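Long-range contacts in EmGH1 (Erythrobacter marinus, PDB 5Z87), which probably hydrolyses beta-glucosidic bonds, as a glycosyl hydrolase of family 3, and carries a magnesium ion in its fibronectin type III-like domain: residues P676-A681 and T780-V785; R712-S717 and P763-I768. All blocks are in the same frame, centred on the assembly; numbering follows the deposited sequence.

Contact 1 (P676-A681 and T780-V785); sequences PQAERA and TRITLV
The carbonyl oxygen of Ala-681 is gripped from several directions: Thr-783 N donates to Ala-681 O in the carbonyl plane at 3.1 Å, a water donates to it as well, and the CA-H of Ile-782 adds a CH...O contact, Ile-782 CA lying 3.3 Å from Ala-681 O. That water also hydrogen-bonds Thr-783 OG1, so the two segments are tied there both directly and through solvent. A second water bridges the other end, accepting from Ala-678 N and meeting Thr-780 OG1 at 2.8 Å. Between them CG2 of Ile-782, anti to the carbonyl carbon, packs against Ala-678 CB at 3.7 Å and touches Arg-680 O. Thr-780 CG2 rests 3.4 Å from Pro-676 O, while the proline ring and the threonine side chain slide past each other in opposite directions. This is a crossing between the two sheets of a beta-sandwich, as in fibronectin type III-like domains, with Ala-678 and Ile-782 both packing on Leu-689. The chain leaves strand 671-678, paired with strand 689-697, and passes to the other sheet, where Ala-681 O starts the parallel pairing of strand 682-683 alongside strand 778-784, whose other neighbour is strand 764-771.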
loop_
_atom_site.group_PDB
_atom_site.type_symbol
_atom_site.label_atom_id
_atom_site.label_comp_id
_atom_site.label_asym_id
_atom_site.label_seq_id
_atom_site.Cartn_x
_atom_site.Cartn_y
_atom_site.Cartn_z
ATOM N N PRO A 676 12.068 -32.243 4.128
ATOM C CA PRO A 676 12.012 -32.187 5.596
ATOM C C PRO A 676 11.353 -33.445 6.133
ATOM O O PRO A 676 10.394 -33.960 5.557
ATOM C CB PRO A 676 11.179 -30.932 5.880
ATOM C CG PRO A 676 10.340 -30.750 4.622
ATOM C CD PRO A 676 11.271 -31.174 3.499
ATOM N N GLN A 677 11.911 -33.963 7.224
ATOM C CA GLN A 677 11.412 -35.160 7.889
ATOM C C GLN A 677 11.036 -34.786 9.313
ATOM O O GLN A 677 11.897 -34.363 10.091
ATOM C CB GLN A 677 12.460 -36.278 7.901
ATOM C CG GLN A 677 13.013 -36.668 6.541
ATOM C CD GLN A 677 13.522 -38.101 6.516
ATOM O OE1 GLN A 677 14.722 -38.351 6.353
ATOM N NE2 GLN A 677 12.607 -39.052 6.682
ATOM N N ALA A 678 9.761 -34.931 9.648
ATOM C CA ALA A 678 9.309 -34.698 11.007
ATOM C C ALA A 678 9.399 -36.002 11.779
ATOM O O ALA A 678 9.139 -37.077 11.230
ATOM C CB ALA A 678 7.875 -34.162 11.041
ATOM N N GLU A 679 9.777 -35.892 13.057
ATOM C CA GLU A 679 9.936 -37.064 13.910
ATOM C C GLU A 679 8.605 -37.753 14.183
ATOM O O GLU A 679 8.573 -38.967 14.408
ATOM C CB GLU A 679 10.613 -36.652 15.217
ATOM C CG GLU A 679 10.812 -37.767 16.221
ATOM C CD GLU A 679 11.728 -37.360 17.370
ATOM O OE1 GLU A 679 11.740 -36.165 17.729
ATOM O OE2 GLU A 679 12.448 -38.232 17.903
ATOM N N ARG A 680 7.504 -37.010 14.170
ATOM C CA ARG A 680 6.178 -37.571 14.397
ATOM C C ARG A 680 5.222 -37.005 13.367
ATOM O O ARG A 680 5.351 -35.850 12.961
ATOM C CB ARG A 680 5.622 -37.234 15.800
ATOM C CG ARG A 680 6.329 -37.883 16.968
ATOM C CD ARG A 680 5.373 -37.982 18.147
ATOM N NE ARG A 680 5.277 -36.726 18.886
ATOM C CZ ARG A 680 4.251 -36.392 19.671
ATOM N NH1 ARG A 680 3.218 -37.225 19.821
ATOM N NH2 ARG A 680 4.257 -35.227 20.315
ATOM N N ALA A 681 4.249 -37.818 12.960
ATOM C CA ALA A 681 3.232 -37.339 12.036
ATOM C C ALA A 681 2.153 -36.528 12.736
ATOM O O ALA A 681 1.498 -35.701 12.093
ATOM C CB ALA A 681 2.592 -38.516 11.285
ATOM N N THR A 780 6.561 -31.674 3.978
ATOM C CA THR A 780 5.947 -32.788 4.676
ATOM C C THR A 780 4.821 -32.203 5.510
ATOM O O THR A 780 4.782 -30.997 5.762
ATOM C CB THR A 780 6.961 -33.533 5.547
ATOM O OG1 THR A 780 6.350 -34.708 6.085
ATOM C CG2 THR A 780 7.457 -32.627 6.699
ATOM N N ARG A 781 3.893 -33.052 5.935
ATOM C CA ARG A 781 2.685 -32.584 6.597
ATOM C C ARG A 781 2.530 -33.237 7.959
ATOM O O ARG A 781 2.619 -34.460 8.081
ATOM C CB ARG A 781 1.461 -32.875 5.743
ATOM C CG ARG A 781 1.362 -31.965 4.563
ATOM C CD ARG A 781 0.292 -32.430 3.609
ATOM N NE ARG A 781 -0.215 -31.308 2.839
ATOM C CZ ARG A 781 0.443 -30.758 1.830
ATOM N NH1 ARG A 781 1.625 -31.244 1.471
ATOM N NH2 ARG A 781 -0.076 -29.728 1.184
ATOM N N ILE A 782 2.263 -32.422 8.972
ATOM C CA ILE A 782 1.946 -32.923 10.299
ATOM C C ILE A 782 0.563 -32.420 10.697
ATOM O O ILE A 782 0.010 -31.485 10.103
ATOM C CB ILE A 782 3.001 -32.505 11.338
ATOM C CG1 ILE A 782 3.017 -30.979 11.462
ATOM C CG2 ILE A 782 4.372 -33.056 10.943
ATOM C CD1 ILE A 782 2.939 -30.486 12.892
ATOM N N THR A 783 0.004 -33.061 11.721
ATOM C CA THR A 783 -1.293 -32.697 12.275
ATOM C C THR A 783 -1.121 -32.311 13.737
ATOM O O THR A 783 -0.454 -33.023 14.495
ATOM C CB THR A 783 -2.286 -33.852 12.141
ATOM O OG1 THR A 783 -2.486 -34.135 10.755
ATOM C CG2 THR A 783 -3.626 -33.503 12.773
ATOM N N LEU A 784 -1.694 -31.179 14.117
ATOM C CA LEU A 784 -1.809 -30.808 15.520
ATOM C C LEU A 784 -3.131 -31.343 16.050
ATOM O O LEU A 784 -4.175 -31.192 15.400
ATOM C CB LEU A 784 -1.742 -29.290 15.705
ATOM C CG LEU A 784 -0.589 -28.525 15.051
ATOM C CD1 LEU A 784 -0.691 -27.030 15.342
ATOM C CD2 LEU A 784 0.752 -29.072 15.495
ATOM N N VAL A 785 -3.079 -31.986 17.217
ATOM C CA VAL A 785 -4.265 -32.568 17.843
ATOM C C VAL A 785 -4.514 -31.953 19.217
ATOM O O VAL A 785 -5.645 -31.576 19.543
ATOM C CB VAL A 785 -4.143 -34.088 17.959
ATOM C CG1 VAL A 785 -5.342 -34.651 18.693
ATOM C CG2 VAL A 785 -4.043 -34.711 16.573
ATOM O OXT VAL A 785 -3.594 -31.813 20.030
HETATM O O HOH W 1 7.834 -36.230 7.837
HETATM O O HOH W 2 -0.315 -36.301 10.463
#

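Contact 2 (R712-S717 and P763-I768); sequences RDSIAS and PGEIVI. With MG (magnesium ion), chain E.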
loop_
_atom_site.group_PDB
_atom_site.type_symbol
_atom_site.label_atom_id
_atom_site.label_comp_id
_atom_site.label_asym_id
_atom_site.label_seq_id
_atom_site.Cartn_x
_atom_site.Cartn_y
_atom_site.Cartn_z
ATOM N N ARG A 712 3.291 -23.570 6.764
ATOM C CA ARG A 712 1.996 -23.040 6.355
ATOM C C ARG A 712 0.934 -23.654 7.255
ATOM O O ARG A 712 0.830 -24.880 7.349
ATOM C CB ARG A 712 1.706 -23.346 4.877
ATOM C CG ARG A 712 0.219 -23.400 4.482
ATOM C CD ARG A 712 -0.456 -22.029 4.500
ATOM N NE ARG A 712 -1.841 -22.086 4.011
ATOM C CZ ARG A 712 -2.724 -21.096 4.128
ATOM N NH1 ARG A 712 -3.959 -21.241 3.656
ATOM N NH2 ARG A 712 -2.374 -19.962 4.704
ATOM N N ASP A 713 0.159 -22.807 7.920
ATOM C CA ASP A 713 -0.984 -23.254 8.708
ATOM C C ASP A 713 -2.161 -23.327 7.736
ATOM O O ASP A 713 -2.750 -22.300 7.379
ATOM C CB ASP A 713 -1.213 -22.294 9.866
ATOM C CG ASP A 713 -2.326 -22.730 10.782
ATOM O OD1 ASP A 713 -2.883 -23.838 10.581
ATOM O OD2 ASP A 713 -2.656 -21.937 11.689
ATOM N N SER A 714 -2.489 -24.552 7.296
ATOM C CA SER A 714 -3.414 -24.746 6.174
ATOM C C SER A 714 -4.767 -24.096 6.432
ATOM O O SER A 714 -5.327 -23.437 5.547
ATOM C CB SER A 714 -3.604 -26.236 5.886
ATOM O OG SER A 714 -2.404 -26.829 5.440
ATOM N N ILE A 715 -5.310 -24.273 7.633
ATOM C CA ILE A 715 -6.592 -23.696 8.026
ATOM C C ILE A 715 -6.383 -22.969 9.342
ATOM O O ILE A 715 -5.732 -23.492 10.250
ATOM C CB ILE A 715 -7.689 -24.773 8.180
ATOM C CG1 ILE A 715 -7.831 -25.607 6.902
ATOM C CG2 ILE A 715 -9.005 -24.132 8.585
ATOM C CD1 ILE A 715 -8.453 -24.846 5.727
ATOM N N ALA A 716 -6.943 -21.771 9.459
ATOM C CA ALA A 716 -6.726 -20.994 10.665
ATOM C C ALA A 716 -7.913 -20.064 10.877
ATOM O O ALA A 716 -8.618 -19.706 9.928
ATOM C CB ALA A 716 -5.409 -20.222 10.575
ATOM N N SER A 717 -8.126 -19.674 12.140
ATOM C CA SER A 717 -9.285 -18.844 12.473
ATOM C C SER A 717 -9.206 -17.479 11.796
ATOM O O SER A 717 -10.245 -16.853 11.535
ATOM C CB SER A 717 -9.417 -18.696 13.995
ATOM O OG SER A 717 -8.190 -18.284 14.600
ATOM N N PRO A 763 -6.114 -27.081 16.355
ATOM C CA PRO A 763 -5.984 -28.402 15.731
ATOM C C PRO A 763 -6.031 -28.277 14.221
ATOM O O PRO A 763 -6.712 -27.403 13.674
ATOM C CB PRO A 763 -7.204 -29.172 16.260
ATOM C CG PRO A 763 -7.680 -28.388 17.435
ATOM C CD PRO A 763 -7.346 -26.966 17.149
ATOM N N GLY A 764 -5.302 -29.158 13.543
ATOM C CA GLY A 764 -5.303 -29.191 12.096
ATOM C C GLY A 764 -3.904 -29.264 11.514
ATOM O O GLY A 764 -2.897 -29.328 12.220
ATOM N N GLU A 765 -3.858 -29.219 10.185
ATOM C CA GLU A 765 -2.662 -29.546 9.428
ATOM C C GLU A 765 -1.668 -28.390 9.396
ATOM O O GLU A 765 -2.044 -27.223 9.260
ATOM C CB GLU A 765 -3.048 -29.922 8.001
ATOM C CG GLU A 765 -1.883 -30.193 7.088
ATOM C CD GLU A 765 -2.321 -30.368 5.647
ATOM O OE1 GLU A 765 -2.601 -29.346 4.966
ATOM O OE2 GLU A 765 -2.403 -31.539 5.210
ATOM N N ILE A 766 -0.389 -28.728 9.510
ATOM C CA ILE A 766 0.702 -27.801 9.249
ATOM C C ILE A 766 1.557 -28.403 8.150
ATOM O O ILE A 766 1.917 -29.584 8.221
ATOM C CB ILE A 766 1.554 -27.536 10.501
ATOM C CG1 ILE A 766 0.675 -27.126 11.697
ATOM C CG2 ILE A 766 2.634 -26.505 10.167
ATOM C CD1 ILE A 766 0.098 -25.696 11.596
ATOM N N VAL A 767 1.859 -27.602 7.129
ATOM C CA VAL A 767 2.805 -27.978 6.087
ATOM C C VAL A 767 4.164 -27.446 6.508
ATOM O O VAL A 767 4.293 -26.268 6.852
ATOM C CB VAL A 767 2.387 -27.412 4.716
ATOM C CG1 VAL A 767 3.309 -27.942 3.605
ATOM C CG2 VAL A 767 0.945 -27.760 4.407
ATOM N N ILE A 768 5.170 -28.316 6.520
ATOM C CA ILE A 768 6.535 -27.943 6.874
ATOM C C ILE A 768 7.371 -28.017 5.608
ATOM O O ILE A 768 7.341 -29.030 4.904
ATOM C CB ILE A 768 7.105 -28.853 7.979
ATOM C CG1 ILE A 768 6.358 -28.634 9.294
ATOM C CG2 ILE A 768 8.582 -28.589 8.173
ATOM C CD1 ILE A 768 6.665 -29.677 10.329
HETATM MG MG MG E . -4.499 -24.705 11.380
HETATM O O HOH W 3 -4.512 -23.149 12.857
HETATM O O HOH W 4 -4.333 -26.104 9.810
HETATM O O HOH W 5 -6.375 -25.263 12.056
HETATM O O HOH W 6 -3.397 -25.858 12.884
#
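Arg-712 and Val-767 form an antiparallel hydrogen-bonded pair, each N donating to the other's O at 2.9 Å, and Asp-713 with Ile-766 follows as a non-hydrogen-bonded pair before the strand of Arg-712 gives way to a loop. A weak bond from Ser-714 N to Glu-765 O prolongs the ladder. The CB atoms of Arg-712 and Val-767 meet on one face. On the other face Asp-713, its CG anti to the backbone N (chi1 -176°), reaches the magnesium ion with OD1 at 2.0 Å, while CD1 of Ile-766 lies 3.7 Å from Asp-713 OD1. Ile-715 O and four waters complete six ligands around the metal. One of these waters accepts from Ile-715 N and donates to Glu-765 O, another donates to Pro-763 O, so both segments hold the hydrated ion; Asp-713 OD2 makes a salt bridge to Arg-720. Ser-714 OG donates to the anti lone pair of Glu-765 OE1 at 2.6 Å, with Val-767 CG2 3.6 Å from the same Ser-714 OG. An alanine in place of Glu-765 would probably leave the Ser-714 hydroxyl without its carboxylate acceptor and free to turn, and Arg-781 without a long, weak ion pair, the backbone links remaining. In the fibronectin type III-like domain this joins strand 703-713 to strand 764-771, whose other edge pairs with strand 778-784, while Ile-715 packs on Ala-327 of the second subunit.

Overall arrangement
Contacts 1 and 2 lie 11 Å apart, centre to centre, and share a sheet: strand 764-771 of contact 2 pairs with strand 778-784 of contact 1, through probable hydrogen bonds from Ile-768 N to Thr-780 O and from Ile-766 N to Ile-782 O. Along the chain, contact 2 is nested inside the loop closed by contact 1. Both are partly buried, but four of the touching residues in contact 1 are exposed and none in contact 2. Contact 1 joins two sheets through side chains and water, its single direct hydrogen bond lying where the chain enters the second sheet. Contact 2 is antiparallel strand pairing within one sheet that frays into a metal-binding loop beside the second subunit.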